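Local coordinates for protein xylooligosaccharide oxidase (Myceliophthora thermophila, PDB 5L6G) that oxidises the C1 hydroxyl of xylooligosaccharides and related sugars to lactones, using bicovalently bound FAD and reducing molecular oxygen to hydrogen peroxide, at residues A[393-405]-A[463-475]. Numbering follows the deposited sequence.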
loop_
_atom_site.group_PDB
_atom_site.type_symbol
_atom_site.label_atom_id
_atom_site.label_comp_id
_atom_site.label_asym_id
_atom_site.label_seq_id
_atom_site.Cartn_x
_atom_site.Cartn_y
_atom_site.Cartn_z
ATOM N N PRO A 393 11.705 1.115 15.127
ATOM C CA PRO A 393 13.094 0.631 15.095
ATOM C C PRO A 393 13.416 -0.232 13.870
ATOM O O PRO A 393 12.532 -0.946 13.379
ATOM C CB PRO A 393 13.214 -0.224 16.360
ATOM C CG PRO A 393 12.099 0.213 17.237
ATOM C CD PRO A 393 11.001 0.703 16.358
ATOM N N PRO A 394 14.678 -0.161 13.385
ATOM C CA PRO A 394 15.087 -0.862 12.160
ATOM C C PRO A 394 14.967 -2.382 12.218
ATOM O O PRO A 394 14.981 -3.011 11.164
ATOM C CB PRO A 394 16.564 -0.475 11.975
ATOM C CG PRO A 394 16.973 0.267 13.195
ATOM C CD PRO A 394 15.735 0.737 13.893
ATOM N N GLY A 395 14.895 -2.967 13.414
ATOM C CA GLY A 395 14.695 -4.413 13.553
ATOM C C GLY A 395 13.255 -4.869 13.763
ATOM O O GLY A 395 12.998 -6.067 13.869
ATOM N N ALA A 396 12.304 -3.937 13.820
ATOM C CA ALA A 396 10.918 -4.274 14.179
ATOM C C ALA A 396 10.174 -5.163 13.184
ATOM O O ALA A 396 9.347 -5.976 13.602
ATOM C CB ALA A 396 10.107 -3.016 14.412
ATOM N N GLY A 397 10.436 -5.004 11.888
ATOM C CA GLY A 397 9.660 -5.702 10.861
ATOM C C GLY A 397 10.392 -5.727 9.536
ATOM O O GLY A 397 11.352 -4.990 9.347
ATOM N N SER A 398 9.946 -6.560 8.615
ATOM C CA SER A 398 10.636 -6.682 7.332
ATOM C C SER A 398 10.468 -5.444 6.458
ATOM O O SER A 398 11.300 -5.185 5.587
ATOM C CB SER A 398 10.150 -7.901 6.572
ATOM O OG SER A 398 8.772 -7.782 6.302
ATOM N N TYR A 399 9.407 -4.669 6.683
ATOM C CA TYR A 399 9.241 -3.408 5.960
ATOM C C TYR A 399 10.551 -2.589 6.079
ATOM O O TYR A 399 11.031 -2.344 7.180
ATOM C CB TYR A 399 8.017 -2.630 6.467
ATOM C CG TYR A 399 7.834 -1.323 5.724
ATOM C CD1 TYR A 399 7.070 -1.277 4.566
ATOM C CD2 TYR A 399 8.422 -0.149 6.177
ATOM C CE1 TYR A 399 6.912 -0.107 3.852
ATOM C CE2 TYR A 399 8.276 1.051 5.463
ATOM C CZ TYR A 399 7.518 1.054 4.299
ATOM O OH TYR A 399 7.319 2.190 3.552
ATOM N N ALA A 400 11.105 -2.140 4.950
ATOM C CA ALA A 400 12.521 -1.765 4.896
ATOM C C ALA A 400 12.832 -0.311 5.200
ATOM O O ALA A 400 13.978 0.047 5.454
ATOM C CB ALA A 400 13.107 -2.130 3.530
ATOM N N PHE A 401 11.828 0.539 5.134
ATOM C CA PHE A 401 12.075 1.966 4.994
ATOM C C PHE A 401 11.722 2.746 6.251
ATOM O O PHE A 401 10.716 3.448 6.300
ATOM C CB PHE A 401 11.343 2.464 3.759
ATOM C CG PHE A 401 11.637 1.636 2.534
ATOM C CD1 PHE A 401 12.922 1.573 2.027
ATOM C CD2 PHE A 401 10.659 0.915 1.912
ATOM C CE1 PHE A 401 13.215 0.798 0.918
ATOM C CE2 PHE A 401 10.944 0.138 0.798
ATOM C CZ PHE A 401 12.214 0.080 0.299
ATOM N N ARG A 402 12.595 2.626 7.246
ATOM C CA ARG A 402 12.373 3.184 8.576
ATOM C C ARG A 402 13.361 4.232 9.067
ATOM O O ARG A 402 13.210 4.727 10.176
ATOM C CB ARG A 402 12.394 2.032 9.575
ATOM C CG ARG A 402 11.321 1.018 9.310
ATOM C CD ARG A 402 9.925 1.621 9.415
ATOM N NE ARG A 402 8.919 0.560 9.508
ATOM C CZ ARG A 402 7.616 0.725 9.756
ATOM N NH1 ARG A 402 7.078 1.929 9.979
ATOM N NH2 ARG A 402 6.837 -0.348 9.810
ATOM N N ASP A 403 14.399 4.511 8.291
ATOM C CA ASP A 403 15.395 5.515 8.639
ATOM C C ASP A 403 14.849 6.927 8.439
ATOM O O ASP A 403 14.484 7.292 7.338
ATOM C CB ASP A 403 16.659 5.323 7.808
ATOM C CG ASP A 403 17.809 6.130 8.333
ATOM O OD1 ASP A 403 17.762 7.374 8.238
ATOM O OD2 ASP A 403 18.744 5.521 8.884
ATOM N N PRO A 404 14.818 7.731 9.512
ATOM C CA PRO A 404 14.177 9.046 9.398
ATOM C C PRO A 404 14.882 10.042 8.457
ATOM O O PRO A 404 14.251 11.012 8.011
ATOM C CB PRO A 404 14.127 9.560 10.846
ATOM C CG PRO A 404 15.098 8.727 11.622
ATOM C CD PRO A 404 15.369 7.468 10.852
ATOM N N GLU A 405 16.162 9.818 8.155
ATOM C CA GLU A 405 16.865 10.650 7.177
ATOM C C GLU A 405 17.024 9.990 5.784
ATOM O O GLU A 405 16.891 10.655 4.742
ATOM C CB GLU A 405 18.206 11.112 7.752
ATOM C CG GLU A 405 18.063 12.182 8.833
ATOM C CD GLU A 405 17.590 11.647 10.172
ATOM O OE1 GLU A 405 18.265 10.756 10.720
ATOM O OE2 GLU A 405 16.551 12.136 10.706
ATOM N N GLU A 463 14.990 -6.921 -4.464
ATOM C CA GLU A 463 16.062 -6.063 -3.975
ATOM C C GLU A 463 15.552 -4.675 -3.633
ATOM O O GLU A 463 15.821 -4.172 -2.541
ATOM C CB GLU A 463 17.225 -6.006 -4.957
ATOM C CG GLU A 463 17.959 -7.342 -4.988
ATOM C CD GLU A 463 19.239 -7.366 -5.802
ATOM O OE1 GLU A 463 19.556 -6.373 -6.491
ATOM O OE2 GLU A 463 19.933 -8.418 -5.745
ATOM N N VAL A 464 14.792 -4.088 -4.547
ATOM C CA VAL A 464 14.323 -2.723 -4.363
ATOM C C VAL A 464 13.172 -2.607 -3.374
ATOM O O VAL A 464 13.038 -1.574 -2.699
ATOM C CB VAL A 464 13.968 -2.026 -5.696
ATOM C CG1 VAL A 464 15.187 -1.950 -6.605
ATOM C CG2 VAL A 464 12.773 -2.680 -6.389
ATOM N N TYR A 465 12.328 -3.637 -3.297
ATOM C CA TYR A 465 11.208 -3.623 -2.365
ATOM C C TYR A 465 11.619 -3.832 -0.921
ATOM O O TYR A 465 11.014 -3.245 -0.035
ATOM C CB TYR A 465 10.186 -4.712 -2.707
ATOM C CG TYR A 465 9.359 -4.523 -3.958
ATOM C CD1 TYR A 465 9.009 -3.262 -4.447
ATOM C CD2 TYR A 465 8.876 -5.640 -4.639
ATOM C CE1 TYR A 465 8.229 -3.126 -5.604
ATOM C CE2 TYR A 465 8.091 -5.509 -5.773
ATOM C CZ TYR A 465 7.773 -4.260 -6.255
ATOM O OH TYR A 465 7.003 -4.171 -7.393
ATOM N N TYR A 466 12.638 -4.667 -0.690
ATOM C CA TYR A 466 13.008 -5.104 0.650
ATOM C C TYR A 466 14.432 -4.764 1.102
ATOM O O TYR A 466 14.736 -4.851 2.314
ATOM C CB TYR A 466 12.755 -6.591 0.772
ATOM C CG TYR A 466 11.356 -6.976 0.384
ATOM C CD1 TYR A 466 10.269 -6.507 1.094
ATOM C CD2 TYR A 466 11.124 -7.781 -0.727
ATOM C CE1 TYR A 466 8.980 -6.863 0.746
ATOM C CE2 TYR A 466 9.841 -8.144 -1.085
ATOM C CZ TYR A 466 8.770 -7.675 -0.360
ATOM O OH TYR A 466 7.497 -8.040 -0.726
ATOM N N ARG A 467 15.283 -4.370 0.147
ATOM C CA ARG A 467 16.630 -3.874 0.409
ATOM C C ARG A 467 17.358 -4.695 1.477
ATOM O O ARG A 467 17.583 -5.884 1.284
ATOM C CB ARG A 467 16.578 -2.365 0.734
ATOM C CG ARG A 467 16.265 -1.471 -0.466
ATOM C CD ARG A 467 17.407 -1.537 -1.481
ATOM N NE ARG A 467 17.334 -0.519 -2.538
ATOM C CZ ARG A 467 17.823 -0.666 -3.774
ATOM N NH1 ARG A 467 18.403 -1.809 -4.149
ATOM N NH2 ARG A 467 17.723 0.330 -4.654
ATOM N N GLN A 468 17.712 -4.077 2.603
ATOM C CA GLN A 468 18.573 -4.716 3.573
ATOM C C GLN A 468 17.898 -5.895 4.288
ATOM O O GLN A 468 18.563 -6.680 4.939
ATOM C CB GLN A 468 19.039 -3.691 4.622
ATOM C CG GLN A 468 17.965 -3.312 5.643
ATOM C CD GLN A 468 17.000 -2.242 5.157
ATOM O OE1 GLN A 468 17.041 -1.825 4.001
ATOM N NE2 GLN A 468 16.146 -1.769 6.058
ATOM N N ASN A 469 16.582 -6.006 4.170
ATOM C CA ASN A 469 15.849 -7.098 4.805
ATOM C C ASN A 469 15.615 -8.308 3.905
ATOM O O ASN A 469 15.086 -9.338 4.359
ATOM C CB ASN A 469 14.541 -6.550 5.332
ATOM C CG ASN A 469 14.761 -5.623 6.487
ATOM O OD1 ASN A 469 15.809 -5.684 7.123
ATOM N ND2 ASN A 469 13.807 -4.761 6.765
ATOM N N LEU A 470 16.057 -8.219 2.654
ATOM C CA LEU A 470 15.845 -9.307 1.715
ATOM C C LEU A 470 16.448 -10.613 2.209
ATOM O O LEU A 470 15.805 -11.655 2.146
ATOM C CB LEU A 470 16.402 -8.983 0.336
ATOM C CG LEU A 470 16.188 -10.062 -0.728
ATOM C CD1 LEU A 470 14.710 -10.412 -0.855
ATOM C CD2 LEU A 470 16.774 -9.602 -2.060
ATOM N N ASP A 471 17.691 -10.578 2.683
ATOM C CA ASP A 471 18.377 -11.847 2.982
ATOM C C ASP A 471 17.645 -12.639 4.071
ATOM O O ASP A 471 17.414 -13.835 3.928
ATOM C CB ASP A 471 19.851 -11.622 3.315
ATOM C CG ASP A 471 20.702 -11.363 2.060
ATOM O OD1 ASP A 471 20.202 -11.575 0.926
ATOM O OD2 ASP A 471 21.878 -10.947 2.195
ATOM N N ARG A 472 17.232 -11.969 5.133
ATOM C CA ARG A 472 16.483 -12.646 6.185
ATOM C C ARG A 472 15.113 -13.106 5.680
ATOM O O ARG A 472 14.678 -14.225 5.976
ATOM C CB ARG A 472 16.332 -11.748 7.401
ATOM C CG ARG A 472 15.572 -12.425 8.517
ATOM C CD ARG A 472 15.540 -11.542 9.733
ATOM N NE ARG A 472 14.716 -12.119 10.791
ATOM C CZ ARG A 472 14.302 -11.439 11.857
ATOM N NH1 ARG A 472 14.629 -10.162 12.004
ATOM N NH2 ARG A 472 13.552 -12.034 12.765
ATOM N N LEU A 473 14.454 -12.267 4.886
ATOM C CA LEU A 473 13.197 -12.672 4.242
ATOM C C LEU A 473 13.351 -13.958 3.434
ATOM O O LEU A 473 12.464 -14.802 3.466
ATOM C CB LEU A 473 12.642 -11.584 3.324
ATOM C CG LEU A 473 11.949 -10.401 4.025
ATOM C CD1 LEU A 473 11.656 -9.315 3.026
ATOM C CD2 LEU A 473 10.675 -10.848 4.705
ATOM N N ARG A 474 14.447 -14.080 2.689
ATOM C CA ARG A 474 14.688 -15.293 1.884
ATOM C C ARG A 474 14.892 -16.516 2.776
ATOM O O ARG A 474 14.454 -17.628 2.447
ATOM C CB ARG A 474 15.885 -15.105 0.959
ATOM C CG ARG A 474 15.628 -14.103 -0.145
ATOM C CD ARG A 474 16.692 -14.133 -1.219
ATOM N NE ARG A 474 16.687 -15.421 -1.923
ATOM C CZ ARG A 474 17.629 -15.825 -2.768
ATOM N NH1 ARG A 474 18.678 -15.050 -3.028
ATOM N NH2 ARG A 474 17.530 -17.017 -3.354
ATOM N N ARG A 475 15.535 -16.313 3.918
ATOM C CA ARG A 475 15.742 -17.412 4.854
ATOM C C ARG A 475 14.426 -17.886 5.444
ATOM O O ARG A 475 14.181 -19.081 5.506
ATOM C CB ARG A 475 16.739 -17.034 5.945
ATOM C CG ARG A 475 18.154 -16.877 5.412
ATOM C CD ARG A 475 19.195 -16.850 6.512
ATOM N NE ARG A 475 19.024 -15.693 7.400
ATOM C CZ ARG A 475 19.511 -14.475 7.181
ATOM N NH1 ARG A 475 20.209 -14.198 6.083
ATOM N NH2 ARG A 475 19.294 -13.517 8.079
HETATM O O HOH W 1 13.311 -2.344 8.655
HETATM O O HOH W 2 16.539 -3.198 8.687
HETATM O O HOH W 3 9.831 -3.038 2.513
#
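N469 and Q468 each give a side-chain amide proton to a backbone carbonyl of loop 393-405. N469 ND2 donates to S398 O at 2.8 Å, reaching it from above the carbonyl plane. Q468 NE2 lies 2.9 Å from A400 O, in the carbonyl plane and on a lone pair, with a nearly straight bond. The chain of Q468 bends at its second torsion (chi2 -83°), which brings the amide back to the loop.

Three waters extend the polar contact. One accepts from N469 ND2 and lies 2.7 Å from Y399 O. Another joins P394 O to the amides of Q468 and N469. The third links A400 N to Y465 O. With alanine at N469, S398 O would probably lose this donor, and the first two waters one partner each.

Van der Waals contacts complete the interface. A400 and F401 meet main-chain carbonyls at the end of helix 458-466: A400 CB is 3.4 Å from Y466 O, and the F401 ring turns its edge to V464 O. R467 CG meets F401 CE1 obliquely. S398 CB packs on L473 CD2 at 3.5 Å, while its OG bonds to A209 O.

Residues 463-475 belong to the berberine-like region; the Y399 side chain is about 8 Å from bound FAD. Residues 393-405 lie in the connection between strands 374-381 and 409-417. They meet the break between helices 458-466 and 470-480. Helix 204-213 flanks the contact, with W208 against N469 and L473.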